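Local coordinates for protein putative lipase (Bacteroides thetaiotaomicron VPI-5482, PDB 3BZW) that probably hydrolyses ester bonds as a member of the GDSL-like lipase/acylhydrolase family, perhaps with lysophospholipids among its substrates, at residues A[20-25]-A[55-60]; A[47-52]-A[249-254]; A[68-73]-A[144-149]. All blocks are in the same frame, centred on the assembly; numbering follows the deposited sequence.

Contact 1 (A[20-25]-A[55-60]); sequences IQHPWQ and EWLGIT
His-22 carries CG anti to its backbone N (chi1 -169°), and Leu-57 carries CG anti to its carbonyl carbon (chi1 -61°); these torsions place the two CG atoms, and from there the side chains cross at about a right angle. Leu-57 CD1 then sits over the centre of one ring face, 3.9 Å from the His-22 ring centroid and 10° off the ring normal, which is the geometry of a CH-pi contact. The other branch turns to Gln-25, with Leu-57 CD2 4.0 Å from Gln-25 OE1. The His-22 side chain also packs on Met-256 and Leu-259, and Leu-57 on Met-256. An alanine in place of His-22 would take away the imidazole face and would probably open a gap beside Leu-57 CD1, setting that branch freer to turn.

Segment 20-25 lies just before strand 28-33 and is folded by a type I beta turn from His-22 to Gln-25, closed by Gln-25 N to His-22 O at 3.0 Å. Segment 55-60 ends helix 49-57, whose chain leaves helical geometry at Gly-58 with positive phi and goes on into strand 60-63. The contact thus joins the entrance of one strand to the end of the helix in the beta-alpha-beta unit linking two neighbouring parallel strands.

Nearer the backbone, Gln-25 CA makes a CA-H...O contact of 3.5 Å with Leu-57 O, and a backbone bond between Leu-57 and Gly-26 continues the junction. Trp-24 O lies 3.3 Å from Ile-59 CG1, while Trp-24 CB touches Ile-59 CD1 at 3.9 Å. The indole leads away from this helix end: its NE1 is hydrogen-bonded to Leu-262 O, and the Trp-24 side chain packs on Val-29, Ala-91 and Leu-93.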
loop_
_atom_site.group_PDB
_atom_site.type_symbol
_atom_site.label_atom_id
_atom_site.label_comp_id
_atom_site.label_asym_id
_atom_site.label_seq_id
_atom_site.Cartn_x
_atom_site.Cartn_y
_atom_site.Cartn_z
ATOM N N ILE A 20 -7.520 -18.369 -42.109
ATOM C CA ILE A 20 -8.677 -17.819 -41.415
ATOM C C ILE A 20 -9.179 -16.568 -42.124
ATOM O O ILE A 20 -8.393 -15.718 -42.539
ATOM C CB ILE A 20 -8.333 -17.447 -39.960
ATOM C CG1 ILE A 20 -7.162 -16.464 -39.941
ATOM C CG2 ILE A 20 -8.003 -18.700 -39.165
ATOM C CD1 ILE A 20 -6.814 -15.946 -38.562
ATOM N N GLN A 21 -10.494 -16.463 -42.266
ATOM C CA GLN A 21 -11.096 -15.307 -42.914
ATOM C C GLN A 21 -11.628 -14.365 -41.843
ATOM O O GLN A 21 -12.128 -14.814 -40.810
ATOM C CB GLN A 21 -12.240 -15.749 -43.828
ATOM C CG GLN A 21 -11.813 -16.666 -44.962
ATOM C CD GLN A 21 -12.959 -17.004 -45.896
ATOM O OE1 GLN A 21 -13.951 -17.614 -45.490
ATOM N NE2 GLN A 21 -12.830 -16.604 -47.158
ATOM N N HIS A 22 -11.521 -13.063 -42.079
ATOM C CA HIS A 22 -12.007 -12.100 -41.102
ATOM C C HIS A 22 -13.502 -12.323 -40.881
ATOM O O HIS A 22 -14.287 -12.281 -41.824
ATOM C CB HIS A 22 -11.756 -10.667 -41.576
ATOM C CG HIS A 22 -11.988 -9.644 -40.510
ATOM N ND1 HIS A 22 -11.002 -8.785 -40.075
ATOM C CD2 HIS A 22 -13.076 -9.389 -39.746
ATOM C CE1 HIS A 22 -11.473 -8.046 -39.085
ATOM N NE2 HIS A 22 -12.729 -8.393 -38.865
ATOM N N PRO A 23 -13.911 -12.566 -39.623
ATOM C CA PRO A 23 -15.314 -12.805 -39.260
ATOM C C PRO A 23 -16.317 -11.696 -39.579
ATOM O O PRO A 23 -17.527 -11.934 -39.569
ATOM C CB PRO A 23 -15.240 -13.109 -37.761
ATOM C CG PRO A 23 -14.014 -12.362 -37.316
ATOM C CD PRO A 23 -13.043 -12.636 -38.434
ATOM N N TRP A 24 -15.828 -10.491 -39.859
ATOM C CA TRP A 24 -16.716 -9.374 -40.171
ATOM C C TRP A 24 -16.800 -9.118 -41.676
ATOM O O TRP A 24 -17.575 -8.281 -42.134
ATOM C CB TRP A 24 -16.252 -8.103 -39.437
ATOM C CG TRP A 24 -16.384 -8.212 -37.938
ATOM C CD1 TRP A 24 -15.745 -9.098 -37.124
ATOM C CD2 TRP A 24 -17.261 -7.453 -37.093
ATOM N NE1 TRP A 24 -16.171 -8.947 -35.824
ATOM C CE2 TRP A 24 -17.101 -7.943 -35.778
ATOM C CE3 TRP A 24 -18.168 -6.409 -37.319
ATOM C CZ2 TRP A 24 -17.818 -7.426 -34.692
ATOM C CZ3 TRP A 24 -18.881 -5.893 -36.235
ATOM C CH2 TRP A 24 -18.700 -6.405 -34.941
ATOM N N GLN A 25 -16.004 -9.857 -42.440
ATOM C CA GLN A 25 -15.977 -9.725 -43.892
ATOM C C GLN A 25 -17.367 -9.876 -44.506
ATOM O O GLN A 25 -18.051 -10.865 -44.258
ATOM C CB GLN A 25 -15.043 -10.783 -44.486
ATOM C CG GLN A 25 -15.087 -10.896 -46.003
ATOM C CD GLN A 25 -14.475 -9.703 -46.698
ATOM O OE1 GLN A 25 -13.302 -9.389 -46.495
ATOM N NE2 GLN A 25 -15.264 -9.031 -47.531
ATOM N N GLU A 55 -14.908 -0.373 -47.465
ATOM C CA GLU A 55 -13.908 -0.550 -48.510
ATOM C C GLU A 55 -12.992 -1.758 -48.309
ATOM O O GLU A 55 -12.784 -2.548 -49.230
ATOM C CB GLU A 55 -13.063 0.724 -48.589
ATOM C CG GLU A 55 -11.824 0.661 -49.465
ATOM C CD GLU A 55 -10.956 1.900 -49.291
ATOM O OE1 GLU A 55 -11.524 3.012 -49.227
ATOM O OE2 GLU A 55 -9.715 1.768 -49.219
ATOM N N TRP A 56 -12.458 -1.897 -47.099
ATOM C CA TRP A 56 -11.527 -2.976 -46.786
ATOM C C TRP A 56 -12.129 -4.350 -46.526
ATOM O O TRP A 56 -11.537 -5.367 -46.888
ATOM C CB TRP A 56 -10.675 -2.607 -45.565
ATOM C CG TRP A 56 -9.952 -1.297 -45.649
ATOM C CD1 TRP A 56 -9.448 -0.699 -46.771
ATOM C CD2 TRP A 56 -9.552 -0.477 -44.545
ATOM N NE1 TRP A 56 -8.750 0.439 -46.432
ATOM C CE2 TRP A 56 -8.798 0.598 -45.071
ATOM C CE3 TRP A 56 -9.751 -0.549 -43.159
ATOM C CZ2 TRP A 56 -8.244 1.593 -44.260
ATOM C CZ3 TRP A 56 -9.198 0.443 -42.350
ATOM C CH2 TRP A 56 -8.453 1.499 -42.906
ATOM N N LEU A 57 -13.293 -4.384 -45.886
ATOM C CA LEU A 57 -13.925 -5.654 -45.550
ATOM C C LEU A 57 -15.284 -5.897 -46.191
ATOM O O LEU A 57 -15.923 -6.914 -45.923
ATOM C CB LEU A 57 -14.047 -5.774 -44.026
ATOM C CG LEU A 57 -12.715 -5.762 -43.270
ATOM C CD1 LEU A 57 -12.959 -5.758 -41.767
ATOM C CD2 LEU A 57 -11.901 -6.979 -43.671
ATOM N N GLY A 58 -15.721 -4.970 -47.036
ATOM C CA GLY A 58 -17.008 -5.125 -47.692
ATOM C C GLY A 58 -18.165 -5.096 -46.712
ATOM O O GLY A 58 -19.184 -5.765 -46.915
ATOM N N ILE A 59 -18.012 -4.316 -45.648
ATOM C CA ILE A 59 -19.041 -4.202 -44.618
ATOM C C ILE A 59 -20.054 -3.105 -44.942
ATOM O O ILE A 59 -19.688 -1.942 -45.095
ATOM C CB ILE A 59 -18.399 -3.909 -43.242
ATOM C CG1 ILE A 59 -17.515 -5.089 -42.831
ATOM C CG2 ILE A 59 -19.475 -3.646 -42.196
ATOM C CD1 ILE A 59 -16.746 -4.863 -41.539
ATOM N N THR A 60 -21.327 -3.482 -45.053
ATOM C CA THR A 60 -22.387 -2.521 -45.345
ATOM C C THR A 60 -22.699 -1.754 -44.065
ATOM O O THR A 60 -23.055 -2.345 -43.047
ATOM C CB THR A 60 -23.666 -3.224 -45.839
ATOM O OG1 THR A 60 -23.398 -3.880 -47.084
ATOM C CG2 THR A 60 -24.790 -2.212 -46.036
#

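Contact 2 (A[47-52]-A[249-254])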
loop_
_atom_site.group_PDB
_atom_site.type_symbol
_atom_site.label_atom_id
_atom_site.label_comp_id
_atom_site.label_asym_id
_atom_site.label_seq_id
_atom_site.Cartn_x
_atom_site.Cartn_y
_atom_site.Cartn_z
ATOM N N LYS A 47 -13.507 11.354 -44.180
ATOM C CA LYS A 47 -13.950 10.022 -44.577
ATOM C C LYS A 47 -13.988 9.271 -43.248
ATOM O O LYS A 47 -12.968 9.170 -42.560
ATOM C CB LYS A 47 -12.942 9.382 -45.533
ATOM C CG LYS A 47 -13.354 8.014 -46.059
ATOM C CD LYS A 47 -12.389 7.535 -47.133
ATOM C CE LYS A 47 -12.797 6.180 -47.685
ATOM N NZ LYS A 47 -11.843 5.707 -48.726
ATOM N N LYS A 48 -15.163 8.765 -42.883
ATOM C CA LYS A 48 -15.335 8.073 -41.606
ATOM C C LYS A 48 -14.864 6.619 -41.541
ATOM O O LYS A 48 -14.775 5.927 -42.560
ATOM C CB LYS A 48 -16.798 8.177 -41.156
ATOM C CG LYS A 48 -17.207 9.588 -40.701
ATOM C CD LYS A 48 -17.310 10.580 -41.867
ATOM C CE LYS A 48 -17.612 11.994 -41.376
ATOM N NZ LYS A 48 -17.808 12.961 -42.505
ATOM N N TYR A 49 -14.573 6.166 -40.324
ATOM C CA TYR A 49 -14.074 4.814 -40.108
ATOM C C TYR A 49 -14.924 3.710 -40.733
ATOM O O TYR A 49 -14.383 2.738 -41.261
ATOM C CB TYR A 49 -13.872 4.565 -38.605
ATOM C CG TYR A 49 -15.138 4.502 -37.779
ATOM C CD1 TYR A 49 -15.785 3.287 -37.555
ATOM C CD2 TYR A 49 -15.677 5.652 -37.202
ATOM C CE1 TYR A 49 -16.937 3.215 -36.771
ATOM C CE2 TYR A 49 -16.834 5.592 -36.418
ATOM C CZ TYR A 49 -17.455 4.372 -36.207
ATOM O OH TYR A 49 -18.585 4.300 -35.425
ATOM N N TRP A 50 -16.245 3.847 -40.688
ATOM C CA TRP A 50 -17.102 2.821 -41.272
ATOM C C TRP A 50 -17.017 2.804 -42.797
ATOM O O TRP A 50 -17.351 1.806 -43.438
ATOM C CB TRP A 50 -18.559 2.999 -40.825
ATOM C CG TRP A 50 -19.036 4.416 -40.782
ATOM C CD1 TRP A 50 -19.128 5.218 -39.679
ATOM C CD2 TRP A 50 -19.473 5.207 -41.889
ATOM N NE1 TRP A 50 -19.597 6.461 -40.031
ATOM C CE2 TRP A 50 -19.816 6.482 -41.383
ATOM C CE3 TRP A 50 -19.610 4.964 -43.264
ATOM C CZ2 TRP A 50 -20.286 7.512 -42.202
ATOM C CZ3 TRP A 50 -20.079 5.993 -44.080
ATOM C CH2 TRP A 50 -20.411 7.251 -43.542
ATOM N N ASP A 51 -16.561 3.911 -43.375
ATOM C CA ASP A 51 -16.420 4.009 -44.822
ATOM C C ASP A 51 -15.181 3.208 -45.239
ATOM O O ASP A 51 -15.156 2.574 -46.295
ATOM C CB ASP A 51 -16.258 5.471 -45.236
ATOM C CG ASP A 51 -16.899 5.772 -46.573
ATOM O OD1 ASP A 51 -16.743 4.957 -47.505
ATOM O OD2 ASP A 51 -17.553 6.827 -46.696
ATOM N N PHE A 52 -14.152 3.241 -44.397
ATOM C CA PHE A 52 -12.930 2.495 -44.669
ATOM C C PHE A 52 -13.198 1.003 -44.506
ATOM O O PHE A 52 -12.683 0.185 -45.269
ATOM C CB PHE A 52 -11.817 2.924 -43.713
ATOM C CG PHE A 52 -11.178 4.230 -44.079
ATOM C CD1 PHE A 52 -10.317 4.314 -45.171
ATOM C CD2 PHE A 52 -11.431 5.375 -43.330
ATOM C CE1 PHE A 52 -9.710 5.524 -45.518
ATOM C CE2 PHE A 52 -10.831 6.595 -43.664
ATOM C CZ PHE A 52 -9.968 6.668 -44.759
ATOM N N GLU A 249 -8.929 6.847 -40.377
ATOM C CA GLU A 249 -8.317 5.684 -41.000
ATOM C C GLU A 249 -7.523 4.867 -39.978
ATOM O O GLU A 249 -7.527 3.637 -40.025
ATOM C CB GLU A 249 -7.428 6.113 -42.178
ATOM C CG GLU A 249 -6.707 4.953 -42.857
ATOM C CD GLU A 249 -6.340 5.237 -44.309
ATOM O OE1 GLU A 249 -6.039 6.403 -44.641
ATOM O OE2 GLU A 249 -6.337 4.282 -45.117
ATOM N N ARG A 250 -6.844 5.540 -39.053
ATOM C CA ARG A 250 -6.094 4.815 -38.031
ATOM C C ARG A 250 -7.111 4.094 -37.142
ATOM O O ARG A 250 -6.899 2.952 -36.731
ATOM C CB ARG A 250 -5.229 5.778 -37.205
ATOM C CG ARG A 250 -4.523 5.109 -36.027
ATOM C CD ARG A 250 -3.252 5.835 -35.608
ATOM N NE ARG A 250 -2.624 5.170 -34.465
ATOM C CZ ARG A 250 -1.357 5.332 -34.099
ATOM N NH1 ARG A 250 -0.554 6.140 -34.784
ATOM N NH2 ARG A 250 -0.888 4.673 -33.045
HETATM N N MSE A 251 -8.227 4.763 -36.868
HETATM C CA MSE A 251 -9.299 4.178 -36.060
HETATM C C MSE A 251 -9.847 2.923 -36.739
HETATM O O MSE A 251 -9.989 1.870 -36.113
HETATM C CB MSE A 251 -10.441 5.185 -35.890
HETATM C CG MSE A 251 -10.166 6.295 -34.890
HETATM SE SE MSE A 251 -11.389 7.790 -35.110
HETATM C CE MSE A 251 -13.054 6.829 -34.954
ATOM N N ALA A 252 -10.153 3.048 -38.027
ATOM C CA ALA A 252 -10.698 1.937 -38.803
ATOM C C ALA A 252 -9.731 0.764 -38.875
ATOM O O ALA A 252 -10.125 -0.394 -38.703
ATOM C CB ALA A 252 -11.056 2.411 -40.216
ATOM N N ARG A 253 -8.459 1.057 -39.119
ATOM C CA ARG A 253 -7.466 -0.006 -39.209
ATOM C C ARG A 253 -7.317 -0.698 -37.853
ATOM O O ARG A 253 -7.105 -1.912 -37.778
ATOM C CB ARG A 253 -6.120 0.561 -39.659
ATOM C CG ARG A 253 -5.243 -0.471 -40.331
ATOM C CD ARG A 253 -5.774 -0.809 -41.712
ATOM N NE ARG A 253 -5.265 -2.095 -42.173
ATOM C CZ ARG A 253 -5.527 -2.618 -43.365
ATOM N NH1 ARG A 253 -6.292 -1.958 -44.230
ATOM N NH2 ARG A 253 -5.034 -3.807 -43.690
ATOM N N THR A 254 -7.427 0.081 -36.783
ATOM C CA THR A 254 -7.323 -0.468 -35.433
ATOM C C THR A 254 -8.511 -1.394 -35.223
ATOM O O THR A 254 -8.367 -2.537 -34.792
ATOM C CB THR A 254 -7.371 0.656 -34.374
ATOM O OG1 THR A 254 -6.216 1.490 -34.514
ATOM C CG2 THR A 254 -7.404 0.075 -32.963
#
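Arg-250 O, in the helical turn that sets Ala-252 against Tyr-49, accepts two bonds from Thr-254: its backbone N at 2.9 Å and its OG1 at 2.7 Å, arriving from opposite faces of the carbonyl plane. Across the interface the contacts are mostly carbon against carbon. Ala-252 CB fits against segment 47-52, 3.6 Å from Phe-52 CB and 3.5 Å from Tyr-49 O, and the small methyl lets the backbones come close, with Tyr-49 CA and Ala-252 CA 4.6 Å apart.

Phe-52 lays its ring across the Glu-249 side chain at about a right angle. Glu-249 CB lies over one face, 3.9 Å from the Phe-52 ring centroid, and the carboxylate continues past the rim, its plane 25° from the ring and its CD 3.6 Å from Phe-52 CE1. Lys-47 CD lies over the opposite face, toward the rim, so aliphatic carbons sandwich the ring; the ammonium of Lys-47 is paired with Glu-55.

Tyr-49 holds CG between the backbone N and the carbonyl carbon (chi1 68°), where the ring meets selenomethionine Met-251: Tyr-49 CD2 is 3.6 Å from Met-251 CE. The Tyr-49 hydroxyl is hydrogen-bonded to Thr-37 OG1; Tyr-49 N, bonded to Gln-248 OE1, is a polar tie between the helices beside the apolar seam. Phe-266 of a neighbouring subunit packs on Glu-249.

Close pairing of helix 49-57, which follows the first strand, with the C-terminal helix 245-258 is consistent with the layered alpha/beta fold of SGNH hydrolases, where helices flank a central parallel sheet.

Contact 3 (A[68-73]-A[144-149]). With SO4 (sulfate ion), chain L; ACT (acetate ion), chain G.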
loop_
_atom_site.group_PDB
_atom_site.type_symbol
_atom_site.label_atom_id
_atom_site.label_comp_id
_atom_site.label_asym_id
_atom_site.label_seq_id
_atom_site.Cartn_x
_atom_site.Cartn_y
_atom_site.Cartn_z
ATOM N N GLY A 68 -23.357 15.540 -31.576
ATOM C CA GLY A 68 -23.823 15.962 -30.267
ATOM C C GLY A 68 -24.640 15.000 -29.421
ATOM O O GLY A 68 -24.968 15.326 -28.279
ATOM N N ARG A 69 -24.970 13.823 -29.942
ATOM C CA ARG A 69 -25.768 12.884 -29.161
ATOM C C ARG A 69 -24.998 12.247 -28.010
ATOM O O ARG A 69 -23.768 12.126 -28.047
ATOM C CB ARG A 69 -26.368 11.805 -30.072
ATOM C CG ARG A 69 -27.357 12.373 -31.090
ATOM C CD ARG A 69 -28.499 13.103 -30.383
ATOM N NE ARG A 69 -29.276 13.953 -31.284
ATOM C CZ ARG A 69 -30.209 13.515 -32.125
ATOM N NH1 ARG A 69 -30.501 12.221 -32.190
ATOM N NH2 ARG A 69 -30.857 14.375 -32.902
ATOM N N GLN A 70 -25.744 11.850 -26.984
ATOM C CA GLN A 70 -25.180 11.241 -25.784
ATOM C C GLN A 70 -25.729 9.830 -25.591
ATOM O O GLN A 70 -26.550 9.365 -26.381
ATOM C CB GLN A 70 -25.524 12.114 -24.577
ATOM C CG GLN A 70 -24.945 13.524 -24.669
ATOM C CD GLN A 70 -25.673 14.513 -23.781
ATOM O OE1 GLN A 70 -26.007 14.209 -22.640
ATOM N NE2 GLN A 70 -25.914 15.711 -24.302
ATOM N N TRP A 71 -25.283 9.149 -24.539
ATOM C CA TRP A 71 -25.747 7.790 -24.289
ATOM C C TRP A 71 -27.256 7.664 -24.109
ATOM O O TRP A 71 -27.795 6.559 -24.196
ATOM C CB TRP A 71 -25.031 7.177 -23.073
ATOM C CG TRP A 71 -23.982 6.172 -23.464
ATOM C CD1 TRP A 71 -22.665 6.420 -23.747
ATOM C CD2 TRP A 71 -24.179 4.769 -23.674
ATOM N NE1 TRP A 71 -22.031 5.255 -24.121
ATOM C CE2 TRP A 71 -22.938 4.227 -24.087
ATOM C CE3 TRP A 71 -25.286 3.913 -23.558
ATOM C CZ2 TRP A 71 -22.774 2.869 -24.381
ATOM C CZ3 TRP A 71 -25.124 2.562 -23.852
ATOM C CH2 TRP A 71 -23.876 2.055 -24.259
ATOM N N ASP A 72 -27.948 8.777 -23.877
ATOM C CA ASP A 72 -29.399 8.708 -23.703
ATOM C C ASP A 72 -30.106 8.514 -25.043
ATOM O O ASP A 72 -31.301 8.218 -25.088
ATOM C CB ASP A 72 -29.930 9.971 -23.002
ATOM C CG ASP A 72 -29.695 11.241 -23.806
ATOM O OD1 ASP A 72 -28.728 11.292 -24.595
ATOM O OD2 ASP A 72 -30.473 12.203 -23.630
ATOM N N ASP A 73 -29.352 8.653 -26.130
ATOM C CA ASP A 73 -29.903 8.510 -27.473
ATOM C C ASP A 73 -29.671 7.117 -28.066
ATOM O O ASP A 73 -30.093 6.840 -29.188
ATOM C CB ASP A 73 -29.295 9.582 -28.392
ATOM C CG ASP A 73 -30.090 9.782 -29.678
ATOM O OD1 ASP A 73 -31.329 9.953 -29.593
ATOM O OD2 ASP A 73 -29.475 9.781 -30.768
ATOM N N ARG A 144 -24.377 6.176 -15.795
ATOM C CA ARG A 144 -24.514 4.747 -15.535
ATOM C C ARG A 144 -25.955 4.329 -15.800
ATOM O O ARG A 144 -26.214 3.232 -16.300
ATOM C CB ARG A 144 -24.112 4.428 -14.091
ATOM C CG ARG A 144 -22.600 4.399 -13.883
ATOM C CD ARG A 144 -22.228 4.404 -12.410
ATOM N NE ARG A 144 -20.803 4.147 -12.213
ATOM C CZ ARG A 144 -20.159 4.338 -11.069
ATOM N NH1 ARG A 144 -20.807 4.796 -10.008
ATOM N NH2 ARG A 144 -18.865 4.057 -10.978
ATOM N N GLY A 145 -26.888 5.218 -15.471
ATOM C CA GLY A 145 -28.292 4.929 -15.704
ATOM C C GLY A 145 -28.568 4.812 -17.192
ATOM O O GLY A 145 -29.326 3.947 -17.630
ATOM N N ARG A 146 -27.948 5.691 -17.975
ATOM C CA ARG A 146 -28.127 5.683 -19.424
ATOM C C ARG A 146 -27.536 4.425 -20.047
ATOM O O ARG A 146 -28.075 3.887 -21.016
ATOM C CB ARG A 146 -27.471 6.921 -20.043
ATOM C CG ARG A 146 -28.138 8.224 -19.652
ATOM C CD ARG A 146 -27.420 9.415 -20.265
ATOM N NE ARG A 146 -28.123 10.664 -19.990
ATOM C CZ ARG A 146 -27.838 11.822 -20.574
ATOM N NH1 ARG A 146 -26.859 11.887 -21.468
ATOM N NH2 ARG A 146 -28.531 12.912 -20.268
ATOM N N ILE A 147 -26.418 3.960 -19.498
ATOM C CA ILE A 147 -25.788 2.754 -20.015
ATOM C C ILE A 147 -26.681 1.554 -19.697
ATOM O O ILE A 147 -26.847 0.659 -20.528
ATOM C CB ILE A 147 -24.375 2.557 -19.411
ATOM C CG1 ILE A 147 -23.440 3.653 -19.936
ATOM C CG2 ILE A 147 -23.825 1.186 -19.789
ATOM C CD1 ILE A 147 -22.051 3.653 -19.307
ATOM N N ASN A 148 -27.265 1.540 -18.500
ATOM C CA ASN A 148 -28.152 0.445 -18.115
ATOM C C ASN A 148 -29.335 0.382 -19.079
ATOM O O ASN A 148 -29.686 -0.689 -19.577
ATOM C CB ASN A 148 -28.678 0.633 -16.686
ATOM C CG ASN A 148 -27.624 0.354 -15.630
ATOM O OD1 ASN A 148 -26.642 -0.347 -15.877
ATOM N ND2 ASN A 148 -27.840 0.886 -14.432
ATOM N N ILE A 149 -29.950 1.534 -19.333
ATOM C CA ILE A 149 -31.092 1.616 -20.244
ATOM C C ILE A 149 -30.673 1.242 -21.670
ATOM O O ILE A 149 -31.364 0.481 -22.357
ATOM C CB ILE A 149 -31.682 3.047 -20.276
ATOM C CG1 ILE A 149 -32.322 3.380 -18.926
ATOM C CG2 ILE A 149 -32.693 3.166 -21.414
ATOM C CD1 ILE A 149 -32.733 4.841 -18.771
HETATM S S SO4 L . -17.911 4.285 -7.527
HETATM O O1 SO4 L . -16.742 4.820 -6.793
HETATM O O2 SO4 L . -17.439 3.618 -8.756
HETATM O O3 SO4 L . -18.622 3.301 -6.686
HETATM O O4 SO4 L . -18.827 5.389 -7.877
HETATM C C ACT G . -19.654 15.142 -31.010
HETATM O O ACT G . -19.384 16.297 -31.291
HETATM O OXT ACT G . -20.792 14.732 -31.160
HETATM C CH3 ACT G . -18.579 14.219 -30.496
HETATM O O HOH W 1 -27.656 15.545 -21.017
HETATM O O HOH W 2 -29.700 5.085 -22.810
#
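Loop 68-73 passes beside helix 143-157, with Asp-72 CA and Arg-146 CA 5.4 Å apart, and it curls so that Asp-73 N bonds to Gln-70 O. Arg-146 reaches the loop with an extended chain, CD anti to CA (chi2 178°). Its NH1 donates to Gln-70 OE1 at 2.7 Å and 171°, a nearly straight bond lying in the guanidinium plane. Water 1 completes the link at that edge, donating a hydrogen bond to Gln-70 OE1 (2.7 Å) and accepting one from Arg-146 NH2 (2.9 Å).

Asp-72 lies alongside Arg-146, pointing the same way, its carboxylate stacked on the guanidinium with the planes 9° apart. Asp-72 OD1 is 3.7 Å from Arg-146 NH1, a long salt bridge of charges alone. Trp-71 offers one face to Ile-147, whose CG1 stands over the six-membered ring 4.1 Å from its centroid; a second water donates to both Trp-71 O and Arg-146 O.

Arg-146 has further partners in Asp-100 OD1 at NH1 and Gln-140 O at NE, and Asp-100 OD2 accepts from Trp-71 N. At the loop's start Gly-68 N donates to an acetate oxygen at 2.7 Å. Two carboxylates near one guanidinium would probably keep Arg-146 charged, and the in-plane bonds to Gln-70 and the water are likely to limit the rotation of the group that ties the helix to the loop.

In the fold
Contacts 1 and 2 share helix 49-57 and adjoin, their centres 13 Å apart: Glu-55 OE1 and Lys-47 NZ form a 2.8 Å salt bridge, and Trp-56 CZ3 packs 3.4 Å from Ala-252 CB. Their segments alternate along the chain. Contact 3 is nested in the loop that contact 2 closes, yet stands apart, with nearest atoms about 12 Å from contact 2 and about 15 Å from contact 1. It also approaches the probable active site: an acetate, probably from the crystallisation liquor, is bonded by Gly-68 N, Ser-35 N and Asn-99 ND2, as in the oxyanion hole of SGNH hydrolases, and by NE2 of His-242, probably the catalytic histidine.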